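PDB 1Z7U: hypothetical protein EF0647 from Enterococcus faecalis, which is of unknown specific function but probably binds DNA as a winged-helix transcriptional regulator of the HxlR type. Local coordinates for residues Glu40-Arg43 with Thr49-Val52. Residues are numbered along the deposited sequence; the frame is centred on the assembly and turned at random.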
ATOM      1  N   GLU A  40     -25.620  12.382   2.636  1.00 36.20           N
ATOM      2  CA  GLU A  40     -24.354  12.995   3.072  1.00 36.68           C
ATOM      3  C   GLU A  40     -23.199  12.721   2.103  1.00 36.34           C
ATOM      4  O   GLU A  40     -22.429  13.626   1.773  1.00 36.38           O
ATOM      5  CB  GLU A  40     -23.973  12.516   4.473  1.00 36.65           C
ATOM      6  CG  GLU A  40     -25.137  12.506   5.444  1.00 38.93           C
ATOM      7  CD  GLU A  40     -24.699  12.326   6.871  1.00 40.95           C
ATOM      8  OE1 GLU A  40     -24.772  11.190   7.389  1.00 41.17           O
ATOM      9  OE2 GLU A  40     -24.276  13.332   7.472  1.00 44.49           O
ATOM     10  N   LEU A  41     -23.088  11.469   1.657  1.00 36.38           N
ATOM     11  CA  LEU A  41     -22.078  11.057   0.682  1.00 36.10           C
ATOM     12  C   LEU A  41     -22.315  11.692  -0.683  1.00 37.04           C
ATOM     13  O   LEU A  41     -21.363  12.095  -1.354  1.00 36.78           O
ATOM     14  CB  LEU A  41     -22.043   9.536   0.554  1.00 35.34           C
ATOM     15  CG  LEU A  41     -21.737   8.750   1.828  1.00 33.45           C
ATOM     16  CD1 LEU A  41     -22.001   7.266   1.634  1.00 30.97           C
ATOM     17  CD2 LEU A  41     -20.300   9.009   2.286  1.00 31.85           C
HETATM   18  N   MSE A  42     -23.586  11.767  -1.088  1.00 38.24           N
HETATM   19  CA  MSE A  42     -23.981  12.467  -2.310  1.00 39.91           C
HETATM   20  C   MSE A  42     -23.518  13.918  -2.287  1.00 40.39           C
HETATM   21  O   MSE A  42     -23.001  14.424  -3.281  1.00 40.05           O
HETATM   22  CB  MSE A  42     -25.503  12.415  -2.509  1.00 40.62           C
HETATM   23  CG  MSE A  42     -26.032  11.084  -3.051  1.00 42.53           C
HETATM   24 SE   MSE A  42     -25.318  10.618  -4.822  1.00 48.22          SE
HETATM   25  CE  MSE A  42     -26.038  12.101  -5.915  1.00 46.69           C
ATOM     26  N   ARG A  43     -23.697  14.572  -1.139  1.00 41.31           N
ATOM     27  CA  ARG A  43     -23.305  15.974  -0.972  1.00 42.56           C
ATOM     28  C   ARG A  43     -21.789  16.175  -0.893  1.00 42.62           C
ATOM     29  O   ARG A  43     -21.238  17.048  -1.579  1.00 42.98           O
ATOM     30  CB  ARG A  43     -24.025  16.606   0.225  1.00 42.31           C
ATOM     31  CG  ARG A  43     -25.434  17.075  -0.123  1.00 43.91           C
ATOM     32  CD  ARG A  43     -26.212  17.589   1.081  1.00 44.10           C
ATOM     33  NE  ARG A  43     -26.965  16.523   1.747  1.00 48.77           N
ATOM     34  CZ  ARG A  43     -26.760  16.107   3.001  1.00 50.36           C
ATOM     35  NH1 ARG A  43     -27.506  15.126   3.501  1.00 51.05           N
ATOM     36  NH2 ARG A  43     -25.819  16.664   3.766  1.00 50.77           N
ATOM     37  N   THR A  49     -22.700  10.343  -9.134  1.00 38.09           N
ATOM     38  CA  THR A  49     -24.108  10.073  -9.336  1.00 37.92           C
ATOM     39  C   THR A  49     -24.522   8.975  -8.367  1.00 37.80           C
ATOM     40  O   THR A  49     -23.669   8.246  -7.857  1.00 37.69           O
ATOM     41  CB  THR A  49     -24.398   9.664 -10.796  1.00 37.87           C
ATOM     42  OG1 THR A  49     -23.693   8.457 -11.107  1.00 39.13           O
ATOM     43  CG2 THR A  49     -23.964  10.768 -11.776  1.00 37.79           C
ATOM     44  N   GLN A  50     -25.825   8.869  -8.102  1.00 37.61           N
ATOM     45  CA  GLN A  50     -26.361   7.856  -7.197  1.00 37.66           C
ATOM     46  C   GLN A  50     -26.072   6.438  -7.681  1.00 37.54           C
ATOM     47  O   GLN A  50     -25.871   5.517  -6.876  1.00 37.54           O
ATOM     48  CB  GLN A  50     -27.866   8.044  -7.027  1.00 37.70           C
ATOM     49  CG  GLN A  50     -28.503   7.067  -6.045  1.00 38.78           C
ATOM     50  CD  GLN A  50     -27.953   7.217  -4.635  1.00 39.40           C
ATOM     51  OE1 GLN A  50     -27.223   6.357  -4.146  1.00 40.08           O
ATOM     52  NE2 GLN A  50     -28.289   8.318  -3.988  1.00 40.01           N
ATOM     53  N   ARG A  51     -26.068   6.270  -9.001  1.00 37.60           N
ATOM     54  CA  ARG A  51     -25.783   4.979  -9.621  1.00 37.51           C
ATOM     55  C   ARG A  51     -24.333   4.563  -9.316  1.00 36.55           C
ATOM     56  O   ARG A  51     -24.084   3.445  -8.865  1.00 36.29           O
ATOM     57  CB  ARG A  51     -26.035   5.060 -11.124  1.00 37.94           C
ATOM     58  CG  ARG A  51     -26.298   3.717 -11.790  1.00 40.77           C
ATOM     59  CD  ARG A  51     -26.817   3.915 -13.217  1.00 44.75           C
ATOM     60  NE  ARG A  51     -28.246   4.241 -13.255  1.00 46.35           N
ATOM     61  CZ  ARG A  51     -28.872   4.775 -14.306  1.00 47.53           C
ATOM     62  NH1 ARG A  51     -28.203   5.067 -15.422  1.00 48.05           N
ATOM     63  NH2 ARG A  51     -30.169   5.033 -14.233  1.00 47.00           N
ATOM     64  N   VAL A  52     -23.396   5.483  -9.540  1.00 35.48           N
ATOM     65  CA  VAL A  52     -21.984   5.242  -9.207  1.00 34.69           C
ATOM     66  C   VAL A  52     -21.782   5.000  -7.699  1.00 33.76           C
ATOM     67  O   VAL A  52     -21.139   4.028  -7.314  1.00 33.78           O
ATOM     68  CB  VAL A  52     -21.052   6.345  -9.788  1.00 34.54           C
ATOM     69  CG1 VAL A  52     -19.626   6.189  -9.287  1.00 34.74           C
ATOM     70  CG2 VAL A  52     -21.074   6.286 -11.311  1.00 34.14           C
TER
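M42, a selenomethionine, lays its side chain against the first turn of helix 50-63, where its selenium sits 3.8 Å from both N and CA of Q50 and 4.0 Å from C of T49. Its CE lies 3.9 Å from the same Q50 N, and the contact is one of van der Waals packing. The chain reaches there by bending at chi2 (-61°) and again at chi3, which turns its end toward the helix start although CB does not point that way. The Q50 side chain crosses that of M42 at about a right angle, with NE2 3.7 Å from M42 CG. Helices 38-44 and 50-63 form the helix-turn-helix of this winged-helix fold, helix 50-63 being the probable recognition helix, and the contact joins them at the surface across the turn. NE2 of Q50 donates a hydrogen bond to OD1 of N38 at the start of helix 38-44, a polar link between the same two helices. T49 is the N-cap of helix 50-63, its OG1 accepting a weak capping hydrogen bond from V52 N (3.4 Å). Farther in, M42 and the buried L41 both touch L53, one turn along helix 50-63.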